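Long-range contacts in epoxide hydrolase (Aspergillus niger, PDB 3G02), which probably catalyses the hydrolytic opening of epoxides to vicinal diols, using an alpha/beta-hydrolase fold with a helical lid: residues Q284-P289 with G374-L379; G117-F122 with A276-K281. The protein carries 9 engineered substitutions. One frame throughout, in Å; residues are numbered along the deposited sequence.

Interaction 1 of 2, residues Q284-P289 with G374-L379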
loop_
_atom_site.group_PDB
_atom_site.type_symbol
_atom_site.label_atom_id
_atom_site.label_comp_id
_atom_site.label_asym_id
_atom_site.label_seq_id
_atom_site.Cartn_x
_atom_site.Cartn_y
_atom_site.Cartn_z
ATOM N N GLN A 284 13.831 -6.433 4.884
ATOM C CA GLN A 284 13.541 -7.658 4.130
ATOM C C GLN A 284 14.436 -7.890 2.925
ATOM O O GLN A 284 14.605 -9.031 2.489
ATOM C CB GLN A 284 12.081 -7.673 3.671
ATOM C CG GLN A 284 11.067 -7.729 4.807
ATOM C CD GLN A 284 9.660 -8.034 4.328
ATOM O OE1 GLN A 284 9.396 -8.106 3.123
ATOM N NE2 GLN A 284 8.749 -8.223 5.270
ATOM N N TRP A 285 14.992 -6.815 2.373
ATOM C CA TRP A 285 15.648 -6.888 1.073
ATOM C C TRP A 285 17.146 -7.160 1.125
ATOM O O TRP A 285 17.765 -7.401 0.089
ATOM C CB TRP A 285 15.391 -5.602 0.304
ATOM C CG TRP A 285 13.988 -5.444 -0.187
ATOM C CD1 TRP A 285 12.919 -6.274 0.042
ATOM C CD2 TRP A 285 13.495 -4.366 -0.989
ATOM N NE1 TRP A 285 11.796 -5.782 -0.595
ATOM C CE2 TRP A 285 12.124 -4.611 -1.230
ATOM C CE3 TRP A 285 14.086 -3.218 -1.538
ATOM C CZ2 TRP A 285 11.334 -3.744 -1.995
ATOM C CZ3 TRP A 285 13.303 -2.360 -2.300
ATOM C CH2 TRP A 285 11.939 -2.627 -2.517
ATOM N N VAL A 286 17.717 -7.109 2.324
ATOM C CA VAL A 286 19.152 -7.321 2.506
ATOM C C VAL A 286 19.473 -8.775 2.837
ATOM O O VAL A 286 18.590 -9.551 3.217
ATOM C CB VAL A 286 19.736 -6.395 3.608
ATOM C CG1 VAL A 286 19.589 -4.930 3.221
ATOM C CG2 VAL A 286 19.086 -6.669 4.968
ATOM N N ASP A 287 20.744 -9.134 2.683
ATOM C CA ASP A 287 21.245 -10.414 3.161
ATOM C C ASP A 287 21.526 -10.282 4.660
ATOM O O ASP A 287 20.714 -10.713 5.481
ATOM C CB ASP A 287 22.494 -10.820 2.374
ATOM C CG ASP A 287 23.040 -12.178 2.783
ATOM O OD1 ASP A 287 22.451 -12.844 3.669
ATOM O OD2 ASP A 287 24.070 -12.576 2.202
ATOM N N LYS A 288 22.655 -9.670 5.011
ATOM C CA LYS A 288 22.976 -9.395 6.411
ATOM C C LYS A 288 22.274 -8.107 6.845
ATOM O O LYS A 288 22.246 -7.133 6.081
ATOM C CB LYS A 288 24.494 -9.278 6.613
ATOM C CG LYS A 288 25.291 -10.506 6.169
ATOM C CD LYS A 288 25.205 -11.656 7.169
ATOM C CE LYS A 288 25.900 -12.913 6.641
ATOM N NZ LYS A 288 27.361 -12.708 6.397
ATOM N N PRO A 289 21.698 -8.094 8.063
ATOM C CA PRO A 289 20.981 -6.903 8.518
ATOM C C PRO A 289 21.858 -5.654 8.527
ATOM O O PRO A 289 23.044 -5.714 8.868
ATOM C CB PRO A 289 20.554 -7.268 9.946
ATOM C CG PRO A 289 20.529 -8.756 9.962
ATOM C CD PRO A 289 21.663 -9.170 9.073
ATOM N N GLY A 374 22.394 -9.049 -0.742
ATOM C CA GLY A 374 21.004 -8.858 -1.121
ATOM C C GLY A 374 20.816 -7.753 -2.141
ATOM O O GLY A 374 21.671 -7.518 -3.000
ATOM N N HIS A 375 19.688 -7.062 -2.028
ATOM C CA HIS A 375 19.280 -6.078 -3.023
ATOM C C HIS A 375 20.119 -4.802 -3.053
ATOM O O HIS A 375 20.376 -4.252 -4.128
ATOM C CB HIS A 375 17.815 -5.715 -2.807
ATOM C CG HIS A 375 17.335 -4.625 -3.707
ATOM N ND1 HIS A 375 17.095 -4.825 -5.048
ATOM C CD2 HIS A 375 17.066 -3.321 -3.462
ATOM C CE1 HIS A 375 16.690 -3.690 -5.590
ATOM N NE2 HIS A 375 16.664 -2.762 -4.650
ATOM N N PHE A 376 20.514 -4.317 -1.880
ATOM C CA PHE A 376 21.248 -3.064 -1.784
ATOM C C PHE A 376 22.747 -3.311 -1.985
ATOM O O PHE A 376 23.558 -3.083 -1.081
ATOM C CB PHE A 376 20.959 -2.379 -0.443
ATOM C CG PHE A 376 19.521 -1.948 -0.272
ATOM C CD1 PHE A 376 19.074 -0.754 -0.827
ATOM C CD2 PHE A 376 18.619 -2.728 0.442
ATOM C CE1 PHE A 376 17.747 -0.348 -0.684
ATOM C CE2 PHE A 376 17.296 -2.325 0.604
ATOM C CZ PHE A 376 16.860 -1.132 0.039
ATOM N N ALA A 377 23.105 -3.769 -3.183
ATOM C CA ALA A 377 24.460 -4.237 -3.471
ATOM C C ALA A 377 25.559 -3.229 -3.138
ATOM O O ALA A 377 26.577 -3.597 -2.560
ATOM C CB ALA A 377 24.573 -4.690 -4.913
ATOM N N ALA A 378 25.351 -1.966 -3.501
ATOM C CA ALA A 378 26.342 -0.924 -3.216
ATOM C C ALA A 378 26.568 -0.723 -1.716
ATOM O O ALA A 378 27.684 -0.415 -1.297
ATOM C CB ALA A 378 25.955 0.388 -3.890
ATOM N N LEU A 379 25.515 -0.904 -0.921
ATOM C CA LEU A 379 25.614 -0.812 0.538
ATOM C C LEU A 379 26.129 -2.091 1.181
ATOM O O LEU A 379 26.899 -2.045 2.140
ATOM C CB LEU A 379 24.250 -0.483 1.155
ATOM C CG LEU A 379 23.667 0.920 1.052
ATOM C CD1 LEU A 379 22.352 0.963 1.807
ATOM C CD2 LEU A 379 24.630 1.958 1.610
#

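Interaction 2 of 2, residues G117-F122 with A276-K281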
loop_
_atom_site.group_PDB
_atom_site.type_symbol
_atom_site.label_atom_id
_atom_site.label_comp_id
_atom_site.label_asym_id
_atom_site.label_seq_id
_atom_site.Cartn_x
_atom_site.Cartn_y
_atom_site.Cartn_z
ATOM N N GLY A 117 18.047 3.522 -7.122
ATOM C CA GLY A 117 16.610 3.347 -7.299
ATOM C C GLY A 117 15.878 3.716 -6.020
ATOM O O GLY A 117 16.325 4.588 -5.258
ATOM N N TRP A 118 14.748 3.051 -5.786
ATOM C CA TRP A 118 13.911 3.314 -4.618
ATOM C C TRP A 118 13.985 2.102 -3.693
ATOM O O TRP A 118 13.891 0.976 -4.172
ATOM C CB TRP A 118 12.456 3.544 -5.060
ATOM C CG TRP A 118 11.561 3.961 -3.922
ATOM C CD1 TRP A 118 11.171 5.235 -3.610
ATOM C CD2 TRP A 118 10.961 3.105 -2.935
ATOM N NE1 TRP A 118 10.374 5.227 -2.487
ATOM C CE2 TRP A 118 10.229 3.933 -2.055
ATOM C CE3 TRP A 118 10.974 1.719 -2.710
ATOM C CZ2 TRP A 118 9.525 3.421 -0.960
ATOM C CZ3 TRP A 118 10.268 1.208 -1.626
ATOM C CH2 TRP A 118 9.553 2.059 -0.765
ATOM N N PRO A 119 14.089 2.313 -2.361
ATOM C CA PRO A 119 14.107 3.559 -1.600
ATOM C C PRO A 119 15.521 4.052 -1.332
ATOM O O PRO A 119 15.821 4.530 -0.232
ATOM C CB PRO A 119 13.445 3.149 -0.290
ATOM C CG PRO A 119 13.942 1.739 -0.070
ATOM C CD PRO A 119 14.144 1.141 -1.461
ATOM N N GLY A 120 16.375 3.945 -2.341
ATOM C CA GLY A 120 17.753 4.385 -2.223
ATOM C C GLY A 120 17.994 5.829 -2.612
ATOM O O GLY A 120 17.068 6.645 -2.698
ATOM N N SER A 121 19.265 6.143 -2.843
ATOM C CA SER A 121 19.690 7.499 -3.163
ATOM C C SER A 121 21.169 7.481 -3.514
ATOM O O SER A 121 21.826 6.440 -3.445
ATOM C CB SER A 121 19.472 8.432 -1.970
ATOM O OG SER A 121 20.392 8.124 -0.938
ATOM N N PHE A 122 21.699 8.655 -3.835
ATOM C CA PHE A 122 23.119 8.809 -4.140
ATOM C C PHE A 122 24.039 8.281 -3.030
ATOM O O PHE A 122 25.154 7.813 -3.305
ATOM C CB PHE A 122 23.443 10.280 -4.453
ATOM C CG PHE A 122 23.447 11.183 -3.247
ATOM C CD1 PHE A 122 22.253 11.642 -2.696
ATOM C CD2 PHE A 122 24.649 11.582 -2.663
ATOM C CE1 PHE A 122 22.258 12.471 -1.583
ATOM C CE2 PHE A 122 24.665 12.411 -1.549
ATOM C CZ PHE A 122 23.469 12.862 -1.005
ATOM N N ALA A 276 8.053 2.953 8.782
ATOM C CA ALA A 276 7.449 1.625 8.679
ATOM C C ALA A 276 7.464 1.109 7.238
ATOM O O ALA A 276 7.872 -0.027 6.977
ATOM C CB ALA A 276 6.033 1.630 9.237
ATOM N N TRP A 277 7.026 1.956 6.307
ATOM C CA TRP A 277 6.907 1.563 4.904
ATOM C C TRP A 277 8.267 1.281 4.275
ATOM O O TRP A 277 8.451 0.259 3.600
ATOM C CB TRP A 277 6.199 2.674 4.145
ATOM C CG TRP A 277 5.817 2.385 2.714
ATOM C CD1 TRP A 277 6.557 2.652 1.594
ATOM C CD2 TRP A 277 4.575 1.832 2.251
ATOM N NE1 TRP A 277 5.854 2.296 0.463
ATOM C CE2 TRP A 277 4.637 1.791 0.837
ATOM C CE3 TRP A 277 3.417 1.369 2.890
ATOM C CZ2 TRP A 277 3.584 1.304 0.054
ATOM C CZ3 TRP A 277 2.372 0.877 2.112
ATOM C CH2 TRP A 277 2.467 0.844 0.708
ATOM N N ILE A 278 9.213 2.195 4.479
ATOM C CA ILE A 278 10.546 2.064 3.892
ATOM C C ILE A 278 11.418 1.106 4.706
ATOM O O ILE A 278 12.155 0.289 4.139
ATOM C CB ILE A 278 11.215 3.447 3.710
ATOM C CG1 ILE A 278 10.463 4.229 2.627
ATOM C CG2 ILE A 278 12.697 3.301 3.370
ATOM C CD1 ILE A 278 11.046 5.585 2.288
ATOM N N GLY A 279 11.327 1.201 6.031
ATOM C CA GLY A 279 12.091 0.328 6.916
ATOM C C GLY A 279 11.828 -1.141 6.657
ATOM O O GLY A 279 12.742 -1.957 6.727
ATOM N N GLU A 280 10.579 -1.485 6.342
ATOM C CA GLU A 280 10.254 -2.876 6.011
ATOM C C GLU A 280 11.175 -3.394 4.916
ATOM O O GLU A 280 11.640 -4.532 4.973
ATOM C CB GLU A 280 8.808 -3.025 5.561
ATOM C CG GLU A 280 8.399 -4.484 5.384
ATOM C CD GLU A 280 7.205 -4.637 4.480
ATOM O OE1 GLU A 280 6.117 -4.148 4.844
ATOM O OE2 GLU A 280 7.351 -5.260 3.402
ATOM N N LYS A 281 11.441 -2.548 3.927
ATOM C CA LYS A 281 12.262 -2.951 2.789
ATOM C C LYS A 281 13.745 -3.023 3.135
ATOM O O LYS A 281 14.442 -3.930 2.691
ATOM C CB LYS A 281 11.993 -2.055 1.573
ATOM C CG LYS A 281 10.504 -1.956 1.177
ATOM C CD LYS A 281 9.777 -3.313 1.220
ATOM C CE LYS A 281 8.358 -3.204 0.673
ATOM N NZ LYS A 281 7.599 -4.491 0.797
#

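Interaction 1 of 2, residues Q284-P289 with G374-L379
Three aromatic side chains, W285, H375 and F376, set the form of this buried contact between the loop that follows helix 271-284 and the loop leading into helix 377-380. The indole of W285 and the imidazole of H375 run side by side in the same direction, yet their planes stand at 74°. The six-membered ring of W285 turns its edge to the imidazole face in a T-shaped pair, with W285 CE3 lying 3.5 Å from H375 CD2. CG of H375 is anti to its backbone N (chi1 175°), which carries the ring out alongside the indole. F376 starts in the other sense, its CG anti to the carbonyl carbon, and its ring comes beneath the neighbouring imidazole: H375 CD2 sits 3.9 Å above the F376 plane, over the ring centre. The CD2-CE2 side of the F376 ring lies along the other loop, crossing W285 and V286 obliquely: CE2 reaches W285 CB at 3.8 Å and CD2 meets V286 CG1 at 3.7 Å.

One nearly straight backbone bond fixes the register: H375 N gives its hydrogen to W285 O (2.9 Å, 171° at the hydrogen), approaching in the carbonyl plane. Beside it, E380 grips both loops, one carboxylate oxygen accepting from D287 N and G374 N, the other from F376 N. An inverse gamma turn centred on F376, which is also the helix N-cap, bends the chain here. D287 CB packs 3.6 Å from G374 N, and its carboxylate is held by K348 and G373 N. H375, the predicted proton donor, lies beside D193, the predicted nucleophile; its ND1 hydrogen bond to D349 OD1 probably orients the imidazole and raises its basicity, consistent with the Asp-His-Asp catalytic triad of alpha/beta-hydrolase epoxide hydrolases.

Interaction 2 of 2, residues G117-F122 with A276-K281
The HGWP sequence after strand 110-115, an instance of the HGXP motif that epoxide hydrolases use for their oxyanion hole, packs here against helix 271-284. W118 N is hydrogen-bonded to D193 OD2, and a cis peptide joins W118 to P119; the proline folds back so that its CB rests 3.5 Å above the W118 plane, over the indole centre.

Along the helix, W277 comes first. Its CG is anti to the backbone N (chi1 -172°), and the indole extends to meet W118 rim to rim, the planes at 75° and neither ring over the face of the other. W118 CH2 touches W277 CD1 at 3.9 Å, while W118 CZ2 lies in the W277 plane at its edge. The rotation of W277 is further set by a hydrogen bond from its NE1 to H256 NE2; H256 also meets W118 edge-to-face, so this histidine bridges both indoles.

I278 follows, with its two branches divided between the two residues of the loop. CG1, anti to the carbonyl carbon (chi1 -68°), comes obliquely to W118 CZ2 at 3.8 Å; CG2, anti to the backbone N, slides past the proline ring in the opposite direction, 3.7 Å from P119 CB.

Two residues on, the E280 carboxylate is bound by R259 and T262 of the second subunit. K281 starts toward the loop and lays its CG 4.2 Å from W118 CZ3. Beyond CG the chain runs on extended, chi3 and chi4 both near 180°, and NZ reaches back to its helix neighbour in a salt bridge, meeting E280 OE2 at 2.7 Å from above the carboxylate plane.

Interaction 2 precedes interaction 1 along the chain: 117-122, 276-281, 284-289, then 374-379. Their centres lie 11 Å apart, and helix 271-284 connects them, supplying 276-281 and running out into 284-289. That helix belongs to the helical lid inserted between strands 209-214 and 340-345, whereas 117-122 is a loop of the core domain and 374-379 a loop running into helix 377-380, following strands 110-115 and 362-369. The lid is therefore tied to the core at two adjoining points, which touch through P119 CD and W285 CZ3, 3.7 Å apart. Both border the predicted active site: W118 and H375 lie near D193, and W118 also approaches the predicted proton donor Y315.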